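Local coordinates for protein endoglucanase A (Clostridium longisporum, PDB 6Q1I) that hydrolyses barley beta-glucan, lichenan, carboxymethylcellulose and xylan, cutting beta-1,4-glucosidic bonds within the glucan chains, through its family 5 glycoside hydrolase catalytic domain, at residues 126-131 with 181-186; 138-143 with 189-194; 216-221 with 270-275; 265-270 with 308-313; 294-299 with 340-345. All coordinates share one frame; numbering follows the deposited sequence. Where two conformers were deposited one is given.

How the contacts relate
All five contacts lie in the helical layer of the catalytic TIM barrel, outside its closed eight-stranded parallel sheet. Contacts 1 and 2 join helices 128-145 and 175-194 at two levels, their centres about 15 Å apart. N182 of contact 1 reaches contact 3 through a probable hydrogen bond from its ND2 to D220 O. Contacts 3 and 4, with centres about 12 Å apart, share L270 and helix 256-275. Helix 293-309 serves contacts 4 and 5; contact 5 lies across the chain's centre from contacts 1 and 2. The active-site positions Q160 and Q284 are assigned by similarity and changed here. Between side chains, Q160 lies about 12 Å from Y184, and both lie about 11 Å from Y269.

Contact 1: residues 126-131 with 181-186; sequences AKESSV and VNKYNA
One face of the Y184 ring carries the CG1 methyl of V131, a CH-pi contact set off toward the rim, with CG1 3.8 Å from the ring centroid. E128 CG comes to the same ring obliquely, 4.0 Å from CE1, and the E128 carboxylate plane stands 81° from the ring. This is packing between two neighbouring outer helices of the TIM barrel, 128-145 and 175-194, near the start of the first. The ring leaves helix 175-194 with CG beside the backbone N (chi1 -70°) and crosses V131 at about a right angle. Its OH comes tight against V131, 3.3 Å from CB, while hydrogen bonding to I122 O in the loop before the helix. At the more open rim, E128 extends across K183 without pairing with its ammonium; K183 NZ instead forms a salt bridge with D179. What E128 touches is the aliphatic part of that lysine: OE2 lies 3.5 Å from K183 CD.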
# COMPACT_ATOMS: atom_id res chain seq x y z
N ALA A 126 2.23 26.24 -3.06
CA ALA A 126 1.02 27.03 -3.29
C ALA A 126 -0.24 26.35 -2.77
O ALA A 126 -1.22 27.04 -2.45
CB ALA A 126 0.86 27.31 -4.78
N LYS A 127 -0.26 25.02 -2.69
CA LYS A 127 -1.44 24.31 -2.23
C LYS A 127 -1.36 23.89 -0.77
O LYS A 127 -2.37 23.45 -0.22
CB LYS A 127 -1.69 23.08 -3.11
CG LYS A 127 -2.16 23.42 -4.51
CD LYS A 127 -3.58 23.92 -4.49
CE LYS A 127 -4.08 24.19 -5.90
NZ LYS A 127 -5.52 24.55 -5.89
N GLU A 128 -0.21 24.04 -0.14
CA GLU A 128 -0.02 23.54 1.22
C GLU A 128 -1.08 24.07 2.19
O GLU A 128 -1.56 23.33 3.05
CB GLU A 128 1.38 23.91 1.68
CG GLU A 128 1.88 23.13 2.84
CD GLU A 128 3.36 23.39 3.17
OE1 GLU A 128 4.11 24.06 2.41
OE2 GLU A 128 3.76 22.87 4.22
N SER A 129 -1.44 25.36 2.09
CA SER A 129 -2.35 25.93 3.07
C SER A 129 -3.77 25.39 2.93
O SER A 129 -4.54 25.44 3.90
CB SER A 129 -2.36 27.46 2.97
OG SER A 129 -2.96 27.86 1.75
N SER A 130 -4.14 24.90 1.75
CA SER A 130 -5.47 24.32 1.58
C SER A 130 -5.49 22.82 1.82
O SER A 130 -6.52 22.29 2.24
CB SER A 130 -6.00 24.64 0.17
OG SER A 130 -5.12 24.20 -0.83
N VAL A 131 -4.37 22.14 1.61
CA VAL A 131 -4.32 20.70 1.80
C VAL A 131 -4.17 20.35 3.28
O VAL A 131 -4.83 19.44 3.78
CB VAL A 131 -3.16 20.11 0.99
CG1 VAL A 131 -2.99 18.62 1.30
CG2 VAL A 131 -3.38 20.34 -0.50
N VAL A 181 5.73 16.67 0.30
CA VAL A 181 5.31 15.32 0.69
C VAL A 181 5.76 15.01 2.12
O VAL A 181 4.99 14.48 2.92
CB VAL A 181 5.80 14.27 -0.32
CG1 VAL A 181 5.62 12.86 0.26
CG2 VAL A 181 5.05 14.40 -1.62
N ASN A 182 7.01 15.33 2.45
CA ASN A 182 7.48 15.12 3.82
C ASN A 182 6.63 15.91 4.81
O ASN A 182 6.32 15.41 5.90
CB ASN A 182 8.94 15.53 3.96
CG ASN A 182 9.91 14.52 3.39
OD1 ASN A 182 9.74 13.31 3.55
ND2 ASN A 182 10.95 15.02 2.74
N LYS A 183 6.26 17.14 4.46
CA LYS A 183 5.46 17.97 5.36
C LYS A 183 4.05 17.42 5.53
O LYS A 183 3.49 17.47 6.63
CB LYS A 183 5.45 19.41 4.86
CG LYS A 183 6.83 20.08 4.97
CD LYS A 183 6.93 21.47 4.34
CE LYS A 183 8.22 22.15 4.78
NZ LYS A 183 8.61 23.32 3.92
N TYR A 184 3.45 16.90 4.46
CA TYR A 184 2.13 16.29 4.58
C TYR A 184 2.19 15.03 5.44
O TYR A 184 1.30 14.78 6.26
CB TYR A 184 1.56 15.96 3.20
CG TYR A 184 1.15 17.13 2.32
CD1 TYR A 184 0.96 18.41 2.85
CD2 TYR A 184 0.93 16.95 0.96
CE1 TYR A 184 0.57 19.46 2.04
CE2 TYR A 184 0.54 18.00 0.15
CZ TYR A 184 0.36 19.25 0.69
OH TYR A 184 -0.01 20.32 -0.09
N ASN A 185 3.21 14.19 5.22
CA ASN A 185 3.38 13.00 6.05
C ASN A 185 3.51 13.38 7.52
O ASN A 185 2.91 12.75 8.40
CB ASN A 185 4.62 12.20 5.63
CG ASN A 185 4.42 11.39 4.36
OD1 ASN A 185 3.30 11.03 3.98
ND2 ASN A 185 5.53 11.06 3.72
N ALA A 186 4.33 14.41 7.82
CA ALA A 186 4.54 14.82 9.20
C ALA A 186 3.25 15.37 9.81
O ALA A 186 2.97 15.14 10.99
CB ALA A 186 5.65 15.86 9.28

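Contact 2: residues 138-143 with 189-194; sequences LWTQIS and LESIRK
The helical segments 138-143 and 189-194 run in roughly the same direction, their axes 8.2 Å apart at closest approach and crossing at -37°. On the inner side I192 lies alongside W139, both side chains pointing the same way. I192 CG1 is 3.7 Å from W139 CE3, and CD1 sits over one indole face in a CH-pi contact; I142 CD1, from the tryptophan's own helix, covers the opposite face. W139 NE1 donates to T157 O, giving the indole nitrogen a polar partner. S143 OG packs 3.3 Å from I192 CG1 while donating to W139 O, which it meets from above the carbonyl plane; that oxygen also accepts from S143 N. Both helices belong to the outer layer of the TIM barrel, and I192 reaches inward to F155 and V204 on two adjacent barrel strands. Water takes over where T140 faces S191. One water donates to both T140 OG1 and S191 O, at 2.7 Å from T140 OG1 and 2.8 Å from S191 O. A second joins T140 OG1 to S191 OG, with the longer of its two bonds to the threonine. T140 OG1 is bonded to K136 O as well, and S191 OG to K136 NZ.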
# COMPACT_ATOMS: atom_id res chain seq x y z
N LEU A 138 -8.98 14.90 8.32
CA LEU A 138 -9.22 13.53 7.86
C LEU A 138 -8.52 12.52 8.75
O LEU A 138 -9.15 11.56 9.23
CB LEU A 138 -8.77 13.40 6.40
CG LEU A 138 -8.83 11.98 5.82
CD1 LEU A 138 -10.25 11.42 5.86
CD2 LEU A 138 -8.29 11.98 4.42
N TRP A 139 -7.22 12.70 9.00
CA TRP A 139 -6.49 11.74 9.82
C TRP A 139 -6.96 11.76 11.28
O TRP A 139 -6.92 10.72 11.95
CB TRP A 139 -4.97 11.89 9.68
CG TRP A 139 -4.47 10.96 8.62
CD1 TRP A 139 -3.97 11.28 7.39
CD2 TRP A 139 -4.49 9.53 8.68
NE1 TRP A 139 -3.68 10.13 6.68
CE2 TRP A 139 -3.99 9.04 7.46
CE3 TRP A 139 -4.89 8.61 9.66
CZ2 TRP A 139 -3.88 7.67 7.19
CZ3 TRP A 139 -4.78 7.26 9.39
CH2 TRP A 139 -4.28 6.80 8.16
N THR A 140 -7.39 12.91 11.79
CA THR A 140 -7.97 12.93 13.13
C THR A 140 -9.15 11.97 13.20
O THR A 140 -9.26 11.17 14.14
CB THR A 140 -8.39 14.34 13.52
OG1 THR A 140 -7.22 15.16 13.61
CG2 THR A 140 -9.08 14.37 14.88
N GLN A 141 -10.04 12.03 12.20
CA GLN A 141 -11.25 11.22 12.22
C GLN A 141 -10.94 9.74 12.01
O GLN A 141 -11.53 8.89 12.69
CB GLN A 141 -12.22 11.73 11.16
CG GLN A 141 -12.80 13.10 11.50
CD GLN A 141 -13.60 13.67 10.36
OE1 GLN A 141 -14.72 13.22 10.09
NE2 GLN A 141 -13.04 14.64 9.68
N ILE A 142 -10.04 9.40 11.09
CA ILE A 142 -9.67 8.00 10.91
C ILE A 142 -9.07 7.47 12.21
O ILE A 142 -9.42 6.38 12.68
CB ILE A 142 -8.69 7.81 9.74
CG1 ILE A 142 -9.27 8.28 8.40
CG2 ILE A 142 -8.27 6.34 9.63
CD1 ILE A 142 -8.22 8.41 7.30
N SER A 143 -8.14 8.23 12.79
CA SER A 143 -7.45 7.81 14.01
C SER A 143 -8.43 7.59 15.15
O SER A 143 -8.31 6.63 15.92
CB SER A 143 -6.44 8.88 14.42
OG SER A 143 -5.40 8.97 13.49
N LEU A 189 0.97 12.44 10.60
CA LEU A 189 1.47 11.77 11.79
C LEU A 189 1.14 12.55 13.06
O LEU A 189 0.74 11.97 14.07
CB LEU A 189 2.98 11.56 11.67
CG LEU A 189 3.67 10.88 12.85
CD1 LEU A 189 3.18 9.47 13.05
CD2 LEU A 189 5.17 10.91 12.64
N GLU A 190 1.31 13.88 13.02
CA GLU A 190 1.02 14.68 14.20
C GLU A 190 -0.44 14.53 14.60
O GLU A 190 -0.77 14.40 15.78
CB GLU A 190 1.36 16.15 13.93
CG GLU A 190 1.44 17.03 15.18
CD GLU A 190 0.11 17.57 15.67
OE1 GLU A 190 -0.88 17.62 14.90
OE2 GLU A 190 0.07 17.97 16.85
N SER A 191 -1.34 14.53 13.61
CA SER A 191 -2.76 14.36 13.89
C SER A 191 -3.07 12.99 14.47
O SER A 191 -3.90 12.87 15.38
CB SER A 191 -3.57 14.63 12.62
OG SER A 191 -3.43 15.98 12.22
N ILE A 192 -2.42 11.94 13.96
CA ILE A 192 -2.61 10.60 14.51
C ILE A 192 -2.19 10.58 15.98
O ILE A 192 -2.94 10.15 16.86
CB ILE A 192 -1.81 9.57 13.68
CG1 ILE A 192 -2.40 9.40 12.27
CG2 ILE A 192 -1.74 8.24 14.40
CD1 ILE A 192 -1.45 8.74 11.28
N ARG A 193 -0.98 11.07 16.26
CA ARG A 193 -0.44 11.01 17.61
C ARG A 193 -1.26 11.84 18.59
O ARG A 193 -1.41 11.45 19.75
CB ARG A 193 1.01 11.50 17.62
CG ARG A 193 1.99 10.67 16.80
CD ARG A 193 2.13 9.27 17.36
NE ARG A 193 3.11 8.47 16.63
CZ ARG A 193 2.90 7.24 16.16
NH1 ARG A 193 1.74 6.62 16.32
NH2 ARG A 193 3.87 6.61 15.52
N LYS A 194 -1.80 12.97 18.14
CA LYS A 194 -2.57 13.86 19.01
C LYS A 194 -3.83 13.20 19.55
O LYS A 194 -4.32 13.61 20.61
CB LYS A 194 -2.93 15.12 18.22
CG LYS A 194 -3.55 16.24 19.02
CD LYS A 194 -3.87 17.40 18.10
CE LYS A 194 -4.31 18.63 18.86
NZ LYS A 194 -4.54 19.76 17.92
O HOH W 1 -5.65 15.05 15.77
O HOH W 2 -4.97 17.42 14.00

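Contact 3: residues 216-221 with 270-275; sequences TTMNDF and LNTFKS
The tight part of this contact is aromatic and sulfur packing in the outer layer of the TIM barrel, where the short helix 215-219 and the turn after it meet helix 256-275. F273 presents its edge to the face of F221 in a T-shaped pair, with the ring planes at 88° and the centroids 5.4 Å apart. F273 CE1 does the touching, above F221 CG and CD2. F221 points there with CG anti to its backbone N (chi1 -178°), and both phenylalanine side chains also touch A231 of a barrel strand. M218 crosses F273 at about a right angle in a Met-aromatic contact; SD approaches the ring obliquely, 3.6 Å from CE2. The bend at chi3 (-65°) carries the methionine CE back to T272, 3.7 Å from OG1. Across the outer rim the packing loosens: N219 and T272 have only a distant direct touch, from OD1 to CG2, and water does the bridging. T272 OG1 is also bonded to S268 O within its own helix. The bridging water donates to both sides, 3.0 Å from N219 OD1 and 2.8 Å from T272 OG1.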
# COMPACT_ATOMS: atom_id res chain seq x y z
N THR A 216 16.67 9.26 -5.74
CA THR A 216 16.32 10.65 -5.47
C THR A 216 15.19 10.74 -4.45
O THR A 216 15.25 11.54 -3.51
CB THR A 216 15.93 11.37 -6.76
OG1 THR A 216 17.08 11.46 -7.61
CG2 THR A 216 15.43 12.78 -6.47
N THR A 217 14.15 9.93 -4.62
CA THR A 217 13.00 10.02 -3.72
C THR A 217 13.29 9.38 -2.37
O THR A 217 12.89 9.93 -1.33
CB THR A 217 11.77 9.40 -4.38
OG1 THR A 217 12.06 8.08 -4.82
CG2 THR A 217 11.35 10.24 -5.60
N MET A 218 14.01 8.26 -2.33
CA MET A 218 14.43 7.70 -1.05
C MET A 218 15.31 8.67 -0.29
O MET A 218 15.15 8.87 0.92
CB MET A 218 15.21 6.41 -1.25
CG MET A 218 14.43 5.18 -1.55
SD MET A 218 15.42 3.74 -1.09
CE MET A 218 16.77 3.86 -2.25
N ASN A 219 16.31 9.24 -0.97
CA ASN A 219 17.27 10.06 -0.27
C ASN A 219 16.61 11.25 0.40
O ASN A 219 17.02 11.65 1.49
CB ASN A 219 18.39 10.51 -1.19
CG ASN A 219 19.34 9.39 -1.55
OD1 ASN A 219 19.35 8.33 -0.92
ND2 ASN A 219 20.16 9.62 -2.57
N ASP A 220 15.57 11.81 -0.22
CA ASP A 220 14.90 12.99 0.33
C ASP A 220 13.83 12.65 1.37
O ASP A 220 13.24 13.56 1.94
CB ASP A 220 14.30 13.86 -0.78
CG ASP A 220 15.28 14.91 -1.30
OD1 ASP A 220 16.39 15.05 -0.74
OD2 ASP A 220 14.93 15.60 -2.27
N PHE A 221 13.60 11.37 1.65
CA PHE A 221 12.65 10.98 2.67
C PHE A 221 13.10 11.49 4.03
O PHE A 221 14.23 11.23 4.46
CB PHE A 221 12.55 9.45 2.70
CG PHE A 221 11.55 8.90 3.69
CD1 PHE A 221 10.22 8.80 3.35
CD2 PHE A 221 11.95 8.45 4.94
CE1 PHE A 221 9.30 8.27 4.25
CE2 PHE A 221 11.04 7.93 5.83
CZ PHE A 221 9.72 7.84 5.49
N LEU A 270 16.64 -1.56 2.04
CA LEU A 270 17.01 -1.90 3.41
C LEU A 270 18.00 -0.90 3.95
O LEU A 270 17.80 -0.30 5.02
CB LEU A 270 17.63 -3.30 3.43
CG LEU A 270 18.28 -3.71 4.75
CD1 LEU A 270 17.23 -3.76 5.85
CD2 LEU A 270 18.99 -5.03 4.60
N ASN A 271 19.09 -0.69 3.22
CA ASN A 271 20.23 0.02 3.77
C ASN A 271 19.98 1.52 3.81
O ASN A 271 20.42 2.19 4.75
CB ASN A 271 21.50 -0.32 2.98
CG ASN A 271 21.87 -1.80 3.06
OD1 ASN A 271 21.39 -2.53 3.92
ND2 ASN A 271 22.72 -2.24 2.15
N THR A 272 19.28 2.07 2.82
CA THR A 272 19.00 3.50 2.85
C THR A 272 18.09 3.84 4.02
O THR A 272 18.37 4.77 4.79
CB THR A 272 18.37 3.98 1.54
OG1 THR A 272 19.26 3.73 0.45
CG2 THR A 272 18.10 5.47 1.62
N PHE A 273 17.00 3.10 4.18
CA PHE A 273 16.09 3.42 5.28
C PHE A 273 16.70 3.09 6.64
O PHE A 273 16.49 3.84 7.59
CB PHE A 273 14.71 2.82 5.02
CG PHE A 273 14.00 3.47 3.87
CD1 PHE A 273 13.63 4.81 3.94
CD2 PHE A 273 13.72 2.78 2.70
CE1 PHE A 273 13.00 5.44 2.89
CE2 PHE A 273 13.09 3.40 1.64
CZ PHE A 273 12.73 4.72 1.73
N LYS A 274 17.49 2.02 6.74
CA LYS A 274 18.20 1.75 7.99
C LYS A 274 19.14 2.88 8.35
O LYS A 274 19.24 3.27 9.52
CB LYS A 274 18.96 0.42 7.89
CG LYS A 274 18.15 -0.78 8.34
CD LYS A 274 19.01 -2.02 8.51
CE LYS A 274 18.28 -3.11 9.29
NZ LYS A 274 18.20 -2.80 10.74
N SER A 275 19.84 3.44 7.36
CA SER A 275 20.76 4.54 7.62
C SER A 275 20.02 5.79 8.08
O SER A 275 20.64 6.67 8.69
CB SER A 275 21.63 4.85 6.39
OG SER A 275 20.93 5.57 5.39
O HOH W 3 20.14 5.46 -1.53

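Contact 4: residues 265-270 with 308-313; sequences ELDSYL and QKRGIP
R310 grips a single oxygen of D267 side-on with two nitrogens, tying helix 256-275 to the C-terminal end of helix 293-309 in the TIM barrel's outer layer. NE donates to D267 OD1 at 2.7 Å (153° at the hydrogen), and NH2 to the same OD1 at 3.0 Å with a more bent geometry. OD1 lies near the guanidinium plane, yet both nitrogens approach from above the carboxylate plane, the two flat groups being 35° apart. Such a double grip should favour the charged form of D267. An extended chain from CG to NE takes the arginine past L266, whose CB packs 3.7 Å from R310 CD. NH1 bonds back to A306 O, helping fix the guanidinium's rotation. Farther out, a Schellman motif ends helix 293-309: G311 has positive phi (75°), its N bonded to Q308 O, and the chain turns toward barrel strand 314-318. That turn brings I312 against helix 256-275, its CD1 4.1 Å from L270 CB, while its side chain also touches V280 and I282 of the neighbouring strand. L270 covers the turn itself, with CD1 3.5 Å from R310 O.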
# COMPACT_ATOMS: atom_id res chain seq x y z
N GLU A 265 18.61 -3.78 -5.73
CA GLU A 265 17.49 -2.87 -5.46
C GLU A 265 16.99 -3.04 -4.02
O GLU A 265 16.80 -2.05 -3.30
CB GLU A 265 16.38 -3.14 -6.47
CG GLU A 265 15.11 -2.33 -6.24
CD GLU A 265 14.03 -2.62 -7.27
OE1 GLU A 265 14.32 -3.27 -8.30
OE2 GLU A 265 12.88 -2.20 -7.04
N LEU A 266 16.76 -4.28 -3.60
CA LEU A 266 16.26 -4.51 -2.25
C LEU A 266 17.29 -4.10 -1.19
O LEU A 266 16.92 -3.57 -0.14
CB LEU A 266 15.84 -5.98 -2.09
CG LEU A 266 14.65 -6.39 -2.95
CD1 LEU A 266 14.47 -7.91 -2.92
CD2 LEU A 266 13.37 -5.68 -2.48
N ASP A 267 18.58 -4.34 -1.46
CA ASP A 267 19.62 -3.83 -0.58
C ASP A 267 19.51 -2.31 -0.43
O ASP A 267 19.68 -1.77 0.68
CB ASP A 267 21.02 -4.16 -1.14
CG ASP A 267 21.44 -5.61 -0.92
OD1 ASP A 267 20.79 -6.35 -0.16
OD2 ASP A 267 22.46 -5.99 -1.53
N SER A 268 19.26 -1.60 -1.53
CA SER A 268 19.17 -0.14 -1.45
C SER A 268 18.02 0.30 -0.56
O SER A 268 18.15 1.27 0.20
CB SER A 268 19.08 0.49 -2.84
OG SER A 268 17.76 0.44 -3.37
N TYR A 269 16.89 -0.42 -0.59
CA TYR A 269 15.78 -0.09 0.30
C TYR A 269 16.15 -0.35 1.75
O TYR A 269 16.00 0.52 2.61
CB TYR A 269 14.53 -0.89 -0.08
CG TYR A 269 14.03 -0.70 -1.50
CD1 TYR A 269 14.36 0.42 -2.26
CD2 TYR A 269 13.24 -1.67 -2.10
CE1 TYR A 269 13.90 0.58 -3.55
CE2 TYR A 269 12.76 -1.52 -3.39
CZ TYR A 269 13.10 -0.40 -4.12
OH TYR A 269 12.64 -0.25 -5.41
N LEU A 270 16.64 -1.56 2.04
CA LEU A 270 17.01 -1.90 3.41
C LEU A 270 18.00 -0.90 3.95
O LEU A 270 17.80 -0.30 5.02
CB LEU A 270 17.63 -3.30 3.43
CG LEU A 270 18.28 -3.71 4.75
CD1 LEU A 270 17.23 -3.76 5.85
CD2 LEU A 270 18.99 -5.03 4.60
N GLN A 308 12.24 -10.96 2.35
CA GLN A 308 12.11 -11.48 3.71
C GLN A 308 13.47 -11.77 4.34
O GLN A 308 13.63 -11.58 5.55
CB GLN A 308 11.18 -12.69 3.70
CG GLN A 308 9.71 -12.28 3.57
CD GLN A 308 9.22 -11.63 4.83
OE1 GLN A 308 8.92 -12.30 5.81
NE2 GLN A 308 9.19 -10.30 4.84
N LYS A 309 14.46 -12.22 3.56
CA LYS A 309 15.81 -12.39 4.09
C LYS A 309 16.37 -11.08 4.63
O LYS A 309 17.24 -11.09 5.50
CB LYS A 309 16.75 -12.90 2.98
CG LYS A 309 16.65 -14.39 2.71
CD LYS A 309 17.63 -14.82 1.61
CE LYS A 309 17.64 -16.33 1.42
NZ LYS A 309 18.41 -16.75 0.21
N ARG A 310 15.90 -9.96 4.09
CA ARG A 310 16.32 -8.63 4.49
C ARG A 310 15.38 -8.00 5.52
O ARG A 310 15.60 -6.85 5.91
CB ARG A 310 16.41 -7.73 3.25
CG ARG A 310 17.56 -8.11 2.32
CD ARG A 310 17.38 -7.54 0.92
NE ARG A 310 18.56 -7.77 0.10
CZ ARG A 310 18.85 -8.92 -0.51
NH1 ARG A 310 18.03 -9.96 -0.43
NH2 ARG A 310 19.97 -9.02 -1.22
N GLY A 311 14.35 -8.72 5.97
CA GLY A 311 13.40 -8.18 6.92
C GLY A 311 12.43 -7.18 6.33
O GLY A 311 11.92 -6.33 7.07
N ILE A 312 12.17 -7.26 5.03
CA ILE A 312 11.28 -6.34 4.33
C ILE A 312 9.98 -7.07 4.00
O ILE A 312 9.98 -7.97 3.14
CB ILE A 312 11.93 -5.80 3.04
CG1 ILE A 312 13.27 -5.12 3.34
CG2 ILE A 312 10.95 -4.84 2.34
CD1 ILE A 312 14.03 -4.69 2.10
N PRO A 313 8.86 -6.71 4.61
CA PRO A 313 7.56 -7.22 4.16
C PRO A 313 7.23 -6.71 2.76
O PRO A 313 7.57 -5.58 2.39
CB PRO A 313 6.57 -6.65 5.19
CG PRO A 313 7.40 -6.26 6.36
CD PRO A 313 8.73 -5.87 5.82

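Contact 5: residues 294-299 with 340-345; sequences SSRAEL and WYFSDI
R296 NH2 is gripped by one named hydrogen bond, to S287 O, and NE is also hydrogen-bonded outside the two segments. No hydrogen bond links R296 to 340-345; a ring and a methyl meet it instead. NH1 stands over one face of F342, offset toward the rim, 3.5 Å from CE2. This is a cation-pi contact in which the guanidinium stands steeply to the ring, the planes 75° apart. I345 CD1 sits over the centre of one guanidinium face, 3.3 Å from CZ; the bend at R296 chi3 (69°) lays the guanidinium there. Beside it the CA atoms of A297 and I345 are 4.6 Å apart, and A297 CB lies 3.8 Å from D344 O. On the exposed side a water donates to D344 OD2 and reaches S294 OG weakly. F342 is the N-cap residue of helix 343-356, which follows strand 314-318 of the TIM barrel and packs its start against the first turns of helix 293-309, the helix after strand 280-285.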
# COMPACT_ATOMS: atom_id res chain seq x y z
N SER A 294 4.97 -18.97 -15.72
CA SER A 294 6.21 -19.57 -15.20
C SER A 294 7.18 -18.49 -14.74
O SER A 294 7.77 -18.59 -13.65
CB SER A 294 6.87 -20.44 -16.27
OG SER A 294 6.05 -21.52 -16.67
N SER A 295 7.37 -17.46 -15.56
CA SER A 295 8.28 -16.37 -15.19
C SER A 295 7.73 -15.55 -14.05
O SER A 295 8.48 -15.13 -13.15
CB SER A 295 8.54 -15.47 -16.40
OG SER A 295 9.44 -16.08 -17.31
N ARG A 296 6.42 -15.28 -14.05
CA ARG A 296 5.82 -14.53 -12.95
C ARG A 296 5.99 -15.26 -11.63
O ARG A 296 6.25 -14.64 -10.59
CB ARG A 296 4.34 -14.28 -13.23
CG ARG A 296 4.06 -13.38 -14.42
CD ARG A 296 2.58 -13.29 -14.69
NE ARG A 296 1.88 -12.55 -13.64
CZ ARG A 296 0.57 -12.64 -13.41
NH1 ARG A 296 -0.18 -13.45 -14.15
NH2 ARG A 296 0.02 -11.92 -12.45
N ALA A 297 5.85 -16.59 -11.64
CA ALA A 297 6.02 -17.36 -10.42
C ALA A 297 7.47 -17.36 -9.96
O ALA A 297 7.74 -17.29 -8.76
CB ALA A 297 5.52 -18.79 -10.63
N GLU A 298 8.43 -17.48 -10.89
CA GLU A 298 9.84 -17.39 -10.52
C GLU A 298 10.14 -16.06 -9.85
O GLU A 298 10.79 -16.01 -8.80
CB GLU A 298 10.72 -17.58 -11.75
CG GLU A 298 10.86 -19.02 -12.22
CD GLU A 298 12.03 -19.21 -13.16
OE1 GLU A 298 11.87 -19.92 -14.17
OE2 GLU A 298 13.11 -18.64 -12.89
N LEU A 299 9.67 -14.96 -10.44
CA LEU A 299 9.89 -13.65 -9.85
C LEU A 299 9.23 -13.55 -8.48
O LEU A 299 9.84 -13.07 -7.52
CB LEU A 299 9.35 -12.57 -10.78
CG LEU A 299 9.33 -11.15 -10.20
CD1 LEU A 299 10.73 -10.68 -9.83
CD2 LEU A 299 8.70 -10.18 -11.19
N TRP A 340 -8.19 -19.43 -7.37
CA TRP A 340 -7.09 -18.56 -7.79
C TRP A 340 -7.06 -18.46 -9.31
O TRP A 340 -7.21 -19.46 -10.01
CB TRP A 340 -5.74 -19.10 -7.28
CG TRP A 340 -5.75 -19.30 -5.82
CD1 TRP A 340 -6.01 -20.46 -5.17
CD2 TRP A 340 -5.52 -18.31 -4.81
NE1 TRP A 340 -5.97 -20.27 -3.82
CE2 TRP A 340 -5.66 -18.95 -3.57
CE3 TRP A 340 -5.21 -16.95 -4.84
CZ2 TRP A 340 -5.51 -18.28 -2.37
CZ3 TRP A 340 -5.04 -16.29 -3.64
CH2 TRP A 340 -5.20 -16.96 -2.42
N TYR A 341 -6.86 -17.24 -9.81
CA TYR A 341 -6.58 -17.08 -11.23
C TYR A 341 -5.28 -17.78 -11.61
O TYR A 341 -5.17 -18.36 -12.70
CB TYR A 341 -6.45 -15.59 -11.58
CG TYR A 341 -7.71 -14.76 -11.46
CD1 TYR A 341 -8.78 -14.95 -12.33
CD2 TYR A 341 -7.80 -13.76 -10.50
CE1 TYR A 341 -9.92 -14.17 -12.22
CE2 TYR A 341 -8.93 -12.97 -10.40
CZ TYR A 341 -9.98 -13.18 -11.26
OH TYR A 341 -11.11 -12.40 -11.16
N PHE A 342 -4.27 -17.71 -10.73
CA PHE A 342 -2.94 -18.28 -10.95
C PHE A 342 -2.46 -18.90 -9.64
O PHE A 342 -1.71 -18.30 -8.86
CB PHE A 342 -1.96 -17.22 -11.47
CG PHE A 342 -2.38 -16.60 -12.76
CD1 PHE A 342 -2.19 -17.28 -13.95
CD2 PHE A 342 -3.00 -15.36 -12.80
CE1 PHE A 342 -2.61 -16.75 -15.15
CE2 PHE A 342 -3.42 -14.82 -14.00
CZ PHE A 342 -3.22 -15.52 -15.18
N SER A 343 -2.88 -20.14 -9.39
CA SER A 343 -2.45 -20.82 -8.17
C SER A 343 -0.93 -20.95 -8.11
O SER A 343 -0.36 -20.93 -7.01
CB SER A 343 -3.12 -22.19 -8.05
OG SER A 343 -2.77 -23.03 -9.12
N ASP A 344 -0.26 -21.07 -9.26
CA ASP A 344 1.20 -21.21 -9.25
C ASP A 344 1.88 -19.96 -8.71
O ASP A 344 2.94 -20.05 -8.08
CB ASP A 344 1.75 -21.52 -10.65
CG ASP A 344 1.42 -22.94 -11.13
OD1 ASP A 344 1.08 -23.82 -10.32
OD2 ASP A 344 1.54 -23.16 -12.35
N ILE A 345 1.31 -18.78 -8.97
CA ILE A 345 1.90 -17.54 -8.46
C ILE A 345 1.65 -17.41 -6.97
O ILE A 345 2.55 -17.08 -6.19
CB ILE A 345 1.42 -16.32 -9.26
CG1 ILE A 345 1.80 -16.45 -10.73
CG2 ILE A 345 2.00 -15.03 -8.65
CD1 ILE A 345 1.19 -15.39 -11.63
O HOH W 4 3.82 -21.93 -14.05